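Local coordinates for putative lipoprotein YcdA (Bacillus subtilis subsp. subtilis str. 168, PDB 4R4G) that is of unknown function but is probably a membrane-anchored lipoprotein, with an N-terminal Ig-like domain joined to a C-terminal domain by a kinked helix, at residues Asp145-Leu150 against Ala234-Thr239; Tyr24-Lys29 against Ala224-Ile229. One frame throughout, in Å; residues are numbered along the deposited sequence.

In the fold
From the N terminus, the chain first reaches Tyr24-Lys29, where strand 16-25 of the Ig-like domain runs out into a loop. It later enters helix 145-157, which holds Asp145-Leu150. Interaction 2 closes when strand 221-230 brings Ala224-Ile229 against Tyr24-Lys29, with 194 residues in between. Interaction 1 closes next, when strand 233-244 brings Ala234-Thr239 against Asp145-Leu150, with 83 residues between the two segments. The segments alternate along the chain, so the two loops cross. Interaction 2 ties the N-terminal domain to the C-terminal one. Interaction 1 ties a helix to the sheet within the C-terminal domain. The two strands are neighbours in that sheet, and Ser146 meets Thr226 between the contacts.

Interaction 1. Residues Asp145-Leu150 against Ala234-Thr239; sequences DSAKAL and AIVEAT
Val236 makes the largest contribution from the strand, facing the helix, and its two methyls divide the work. CG1 lies anti to the backbone N (chi1 -174°) and meets Leu150 and Ala147. Val236 CG1 is 3.6 Å from Leu150 CD2 and 3.8 Å from Ala147 CB. On the other branch, Val236 CG2 comes within 3.7 Å of Ser146 OG. The Leu150 and Val236 side chains overlap while running in opposite senses. Leu150 CG is anti to its own backbone N, and its branch CD2 does the touching. Leu150 CD2 is also 4.1 Å from Ala238 CB, further along the strand. At the other end, Ala234 CB sits 3.5 Å from Ser146 OG. That hydroxyl is buried, and it is hydrogen-bonded to Thr226 OG1 on the next strand. An alanine in place of Val236 would probably open a gap beside Leu150 CD2, Ala147 and Ser146, because both methyls that fill it would be gone.

All six touching residues are buried, and no hydrogen bond crosses. The outer side is looser. The Lys148 side chain sets off away from the strand, and the residue is exposed. Lys148 NZ forms a salt bridge with Asp145 OD1 at 3.3 Å, weak as a hydrogen bond. The other oxygen of Asp145 pairs with Lys142. Ile235 and Glu237 point away from the helix, on the partly exposed face of the sheet.

The helix and strand axes run at 55° to each other and come within 8.3 Å. Strand 233-244 lies between strands 221-230 and 293-301 here, with backbone bonds to both. Trp307 touches Ser146 and Ala234, and Leu309 packs on Leu150. The contact joins helix 145-157 to one face of the sheet in the C-terminal domain.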
loop_
_atom_site.group_PDB
_atom_site.type_symbol
_atom_site.label_atom_id
_atom_site.label_comp_id
_atom_site.label_asym_id
_atom_site.label_seq_id
_atom_site.Cartn_x
_atom_site.Cartn_y
_atom_site.Cartn_z
ATOM N N ASP A 145 4.027 -0.344 -5.445
ATOM C CA ASP A 145 3.989 0.995 -6.053
ATOM C C ASP A 145 3.205 2.020 -5.208
ATOM O O ASP A 145 3.645 3.176 -5.107
ATOM C CB ASP A 145 3.380 0.949 -7.465
ATOM C CG ASP A 145 4.343 0.595 -8.588
ATOM O OD1 ASP A 145 5.505 0.167 -8.283
ATOM O OD2 ASP A 145 3.941 0.719 -9.772
ATOM N N SER A 146 2.046 1.604 -4.620
ATOM C CA SER A 146 1.212 2.485 -3.805
ATOM C C SER A 146 1.918 2.893 -2.527
ATOM O O SER A 146 1.729 4.031 -2.080
ATOM C CB SER A 146 -0.138 1.852 -3.483
ATOM O OG SER A 146 -0.015 0.506 -3.069
ATOM N N ALA A 147 2.725 1.970 -1.935
ATOM C CA ALA A 147 3.479 2.236 -0.705
ATOM C C ALA A 147 4.608 3.213 -1.017
ATOM O O ALA A 147 4.850 4.137 -0.236
ATOM C CB ALA A 147 4.016 0.947 -0.107
ATOM N N LYS A 148 5.248 3.058 -2.199
ATOM C CA LYS A 148 6.303 3.953 -2.683
ATOM C C LYS A 148 5.693 5.363 -2.753
ATOM O O LYS A 148 6.209 6.285 -2.109
ATOM C CB LYS A 148 6.895 3.464 -4.036
ATOM C CG LYS A 148 7.698 2.134 -3.937
ATOM C CD LYS A 148 8.332 1.675 -5.282
ATOM C CE LYS A 148 8.753 0.207 -5.312
ATOM N NZ LYS A 148 7.749 -0.689 -6.002
ATOM N N ALA A 149 4.527 5.492 -3.407
ATOM C CA ALA A 149 3.768 6.734 -3.483
ATOM C C ALA A 149 3.391 7.274 -2.082
ATOM O O ALA A 149 3.636 8.453 -1.837
ATOM C CB ALA A 149 2.528 6.539 -4.324
ATOM N N LEU A 150 2.877 6.436 -1.147
ATOM C CA LEU A 150 2.543 6.916 0.207
ATOM C C LEU A 150 3.787 7.480 0.925
ATOM O O LEU A 150 3.703 8.520 1.583
ATOM C CB LEU A 150 1.871 5.852 1.084
ATOM C CG LEU A 150 1.619 6.332 2.519
ATOM C CD1 LEU A 150 0.547 7.414 2.571
ATOM C CD2 LEU A 150 1.318 5.210 3.449
ATOM N N ALA A 234 -5.779 0.790 -3.509
ATOM C CA ALA A 234 -4.951 -0.063 -2.644
ATOM C C ALA A 234 -5.040 0.315 -1.182
ATOM O O ALA A 234 -5.457 1.426 -0.853
ATOM C CB ALA A 234 -3.497 0.010 -3.074
ATOM N N ILE A 235 -4.601 -0.609 -0.308
ATOM C CA ILE A 235 -4.490 -0.413 1.138
ATOM C C ILE A 235 -3.018 -0.516 1.509
ATOM O O ILE A 235 -2.396 -1.568 1.324
ATOM C CB ILE A 235 -5.384 -1.351 2.012
ATOM C CG1 ILE A 235 -6.882 -1.140 1.718
ATOM C CG2 ILE A 235 -5.072 -1.199 3.528
ATOM C CD1 ILE A 235 -7.430 0.318 1.906
ATOM N N VAL A 236 -2.464 0.596 2.015
ATOM C CA VAL A 236 -1.089 0.696 2.457
ATOM C C VAL A 236 -1.105 0.719 3.972
ATOM O O VAL A 236 -1.834 1.503 4.591
ATOM C CB VAL A 236 -0.342 1.903 1.856
ATOM C CG1 VAL A 236 1.135 1.869 2.252
ATOM C CG2 VAL A 236 -0.477 1.951 0.341
ATOM N N GLU A 237 -0.336 -0.178 4.559
ATOM C CA GLU A 237 -0.182 -0.328 5.992
ATOM C C GLU A 237 1.067 0.450 6.391
ATOM O O GLU A 237 2.185 0.077 6.022
ATOM C CB GLU A 237 -0.079 -1.823 6.311
ATOM C CG GLU A 237 -0.199 -2.211 7.768
ATOM C CD GLU A 237 -0.718 -3.620 7.991
ATOM O OE1 GLU A 237 -1.813 -3.950 7.472
ATOM O OE2 GLU A 237 -0.040 -4.387 8.715
ATOM N N ALA A 238 0.872 1.587 7.061
ATOM C CA ALA A 238 1.975 2.444 7.488
ATOM C C ALA A 238 2.306 2.183 8.939
ATOM O O ALA A 238 1.444 2.330 9.806
ATOM C CB ALA A 238 1.616 3.895 7.279
ATOM N N THR A 239 3.531 1.729 9.202
ATOM C CA THR A 239 3.951 1.461 10.569
ATOM C C THR A 239 4.852 2.615 10.909
ATOM O O THR A 239 5.917 2.799 10.305
ATOM C CB THR A 239 4.545 0.045 10.721
ATOM O OG1 THR A 239 3.595 -0.945 10.248
ATOM C CG2 THR A 239 4.958 -0.251 12.152
#

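Interaction 2. Residues Tyr24-Lys29 against Ala224-Ile229; sequences YTLPSK and AKTTSI
Leu26 carries the apolar part of this contact, with its CD1 methyl against the strand. CD1 lies anti to CA (chi2 172°), at the far end of the side chain. Leu26 CD1 is 3.7 Å from Thr226 CG2, and the two side chains cross at about a right angle. Ile229 CD1 meets Leu26 CD1, also at 3.7 Å.

A second group sets carbon against polar atoms. Leu26 CD1 is 3.5 Å from the backbone O of Thr226, and Leu26 CB is 4.1 Å from Thr227 O. Pro27 O lies 3.9 Å from Ser228 CB. Lys29 has an extended chain that passes alongside Ser228, with Lys29 CG 3.3 Å from Ser228 OG. This is the aliphatic part of the lysine; its CB, CD and CE stay further from that hydroxyl.

Backbone shape matters too. Thr227 and Ser228 are both paired opposite Ile235, a classic beta bulge where the loop comes close. Ile235 also touches Lys29. A tetraethylene glycol, probably from the crystallisation liquor, lies beside Leu26 and accepts a hydrogen bond from Lys225 NZ.

No hydrogen bond or salt bridge joins the two segments. The Ig-like domain therefore meets the C-terminal domain here through van der Waals packing, with Leu26 at its centre, and not by continuing a sheet from one domain to the other.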
loop_
_atom_site.group_PDB
_atom_site.type_symbol
_atom_site.label_atom_id
_atom_site.label_comp_id
_atom_site.label_asym_id
_atom_site.label_seq_id
_atom_site.Cartn_x
_atom_site.Cartn_y
_atom_site.Cartn_z
ATOM N N TYR A 24 1.810 -12.235 -10.428
ATOM C CA TYR A 24 1.750 -12.251 -8.971
ATOM C C TYR A 24 0.806 -11.155 -8.530
ATOM O O TYR A 24 0.788 -10.049 -9.114
ATOM C CB TYR A 24 3.135 -12.037 -8.342
ATOM C CG TYR A 24 4.118 -13.161 -8.553
ATOM C CD1 TYR A 24 3.949 -14.390 -7.913
ATOM C CD2 TYR A 24 5.270 -12.973 -9.310
ATOM C CE1 TYR A 24 4.882 -15.417 -8.062
ATOM C CE2 TYR A 24 6.210 -13.994 -9.466
ATOM C CZ TYR A 24 6.007 -15.217 -8.845
ATOM O OH TYR A 24 6.924 -16.225 -8.986
ATOM N N THR A 25 -0.010 -11.464 -7.529
ATOM C CA THR A 25 -0.949 -10.499 -6.972
ATOM C C THR A 25 -0.869 -10.570 -5.451
ATOM O O THR A 25 -0.313 -11.519 -4.873
ATOM C CB THR A 25 -2.402 -10.715 -7.484
ATOM O OG1 THR A 25 -2.895 -12.005 -7.092
ATOM C CG2 THR A 25 -2.562 -10.505 -8.995
ATOM N N LEU A 26 -1.388 -9.531 -4.809
ATOM C CA LEU A 26 -1.461 -9.510 -3.367
ATOM C C LEU A 26 -2.751 -10.180 -3.025
ATOM O O LEU A 26 -3.720 -9.971 -3.765
ATOM C CB LEU A 26 -1.440 -8.072 -2.814
ATOM C CG LEU A 26 -0.120 -7.326 -2.759
ATOM C CD1 LEU A 26 -0.379 -5.914 -2.368
ATOM C CD2 LEU A 26 0.847 -7.946 -1.752
ATOM N N PRO A 27 -2.840 -10.912 -1.899
ATOM C CA PRO A 27 -4.122 -11.533 -1.543
ATOM C C PRO A 27 -5.270 -10.531 -1.301
ATOM O O PRO A 27 -5.071 -9.309 -1.223
ATOM C CB PRO A 27 -3.787 -12.310 -0.267
ATOM C CG PRO A 27 -2.517 -11.746 0.234
ATOM C CD PRO A 27 -1.775 -11.257 -0.933
ATOM N N SER A 28 -6.504 -11.064 -1.225
ATOM C CA SER A 28 -7.710 -10.294 -0.933
ATOM C C SER A 28 -7.589 -9.752 0.489
ATOM O O SER A 28 -6.914 -10.402 1.294
ATOM C CB SER A 28 -8.938 -11.196 -1.071
ATOM O OG SER A 28 -10.143 -10.599 -0.616
ATOM N N LYS A 29 -8.230 -8.585 0.816
ATOM C CA LYS A 29 -8.233 -8.035 2.192
ATOM C C LYS A 29 -8.779 -9.110 3.161
ATOM O O LYS A 29 -8.364 -9.190 4.319
ATOM C CB LYS A 29 -9.096 -6.733 2.329
ATOM C CG LYS A 29 -8.936 -5.646 1.250
ATOM C CD LYS A 29 -9.825 -4.385 1.439
ATOM C CE LYS A 29 -9.606 -3.390 0.299
ATOM N NZ LYS A 29 -10.322 -2.092 0.494
ATOM N N ALA A 224 6.252 1.497 5.090
ATOM C CA ALA A 224 5.007 1.419 4.313
ATOM C C ALA A 224 4.931 0.139 3.466
ATOM O O ALA A 224 5.831 -0.156 2.671
ATOM C CB ALA A 224 4.874 2.642 3.417
ATOM N N LYS A 225 3.849 -0.623 3.634
ATOM C CA LYS A 225 3.641 -1.841 2.860
ATOM C C LYS A 225 2.255 -1.879 2.299
ATOM O O LYS A 225 1.305 -1.726 3.056
ATOM C CB LYS A 225 3.871 -3.099 3.720
ATOM C CG LYS A 225 3.912 -4.360 2.868
ATOM C CD LYS A 225 3.716 -5.656 3.615
ATOM C CE LYS A 225 3.523 -6.736 2.570
ATOM N NZ LYS A 225 3.509 -8.115 3.128
ATOM N N THR A 226 2.125 -2.105 0.987
ATOM C CA THR A 226 0.823 -2.331 0.346
ATOM C C THR A 226 0.363 -3.740 0.769
ATOM O O THR A 226 1.088 -4.721 0.530
ATOM C CB THR A 226 0.912 -2.189 -1.164
ATOM O OG1 THR A 226 1.501 -0.924 -1.466
ATOM C CG2 THR A 226 -0.437 -2.292 -1.819
ATOM N N THR A 227 -0.798 -3.827 1.435
ATOM C CA THR A 227 -1.306 -5.094 1.936
ATOM C C THR A 227 -2.381 -5.700 0.997
ATOM O O THR A 227 -2.512 -6.928 0.943
ATOM C CB THR A 227 -1.780 -4.933 3.375
ATOM O OG1 THR A 227 -2.730 -3.866 3.480
ATOM C CG2 THR A 227 -0.627 -4.683 4.322
ATOM N N SER A 228 -3.111 -4.862 0.235
ATOM C CA SER A 228 -4.134 -5.324 -0.715
ATOM C C SER A 228 -4.389 -4.313 -1.804
ATOM O O SER A 228 -4.335 -3.117 -1.554
ATOM C CB SER A 228 -5.450 -5.629 -0.006
ATOM O OG SER A 228 -5.860 -4.576 0.848
ATOM N N ILE A 229 -4.630 -4.795 -3.016
ATOM C CA ILE A 229 -4.993 -3.997 -4.186
ATOM C C ILE A 229 -6.299 -4.555 -4.696
ATOM O O ILE A 229 -6.465 -5.784 -4.774
ATOM C CB ILE A 229 -3.924 -3.941 -5.312
ATOM C CG1 ILE A 229 -2.555 -3.508 -4.776
ATOM C CG2 ILE A 229 -4.397 -3.050 -6.499
ATOM C CD1 ILE A 229 -1.440 -4.113 -5.472
#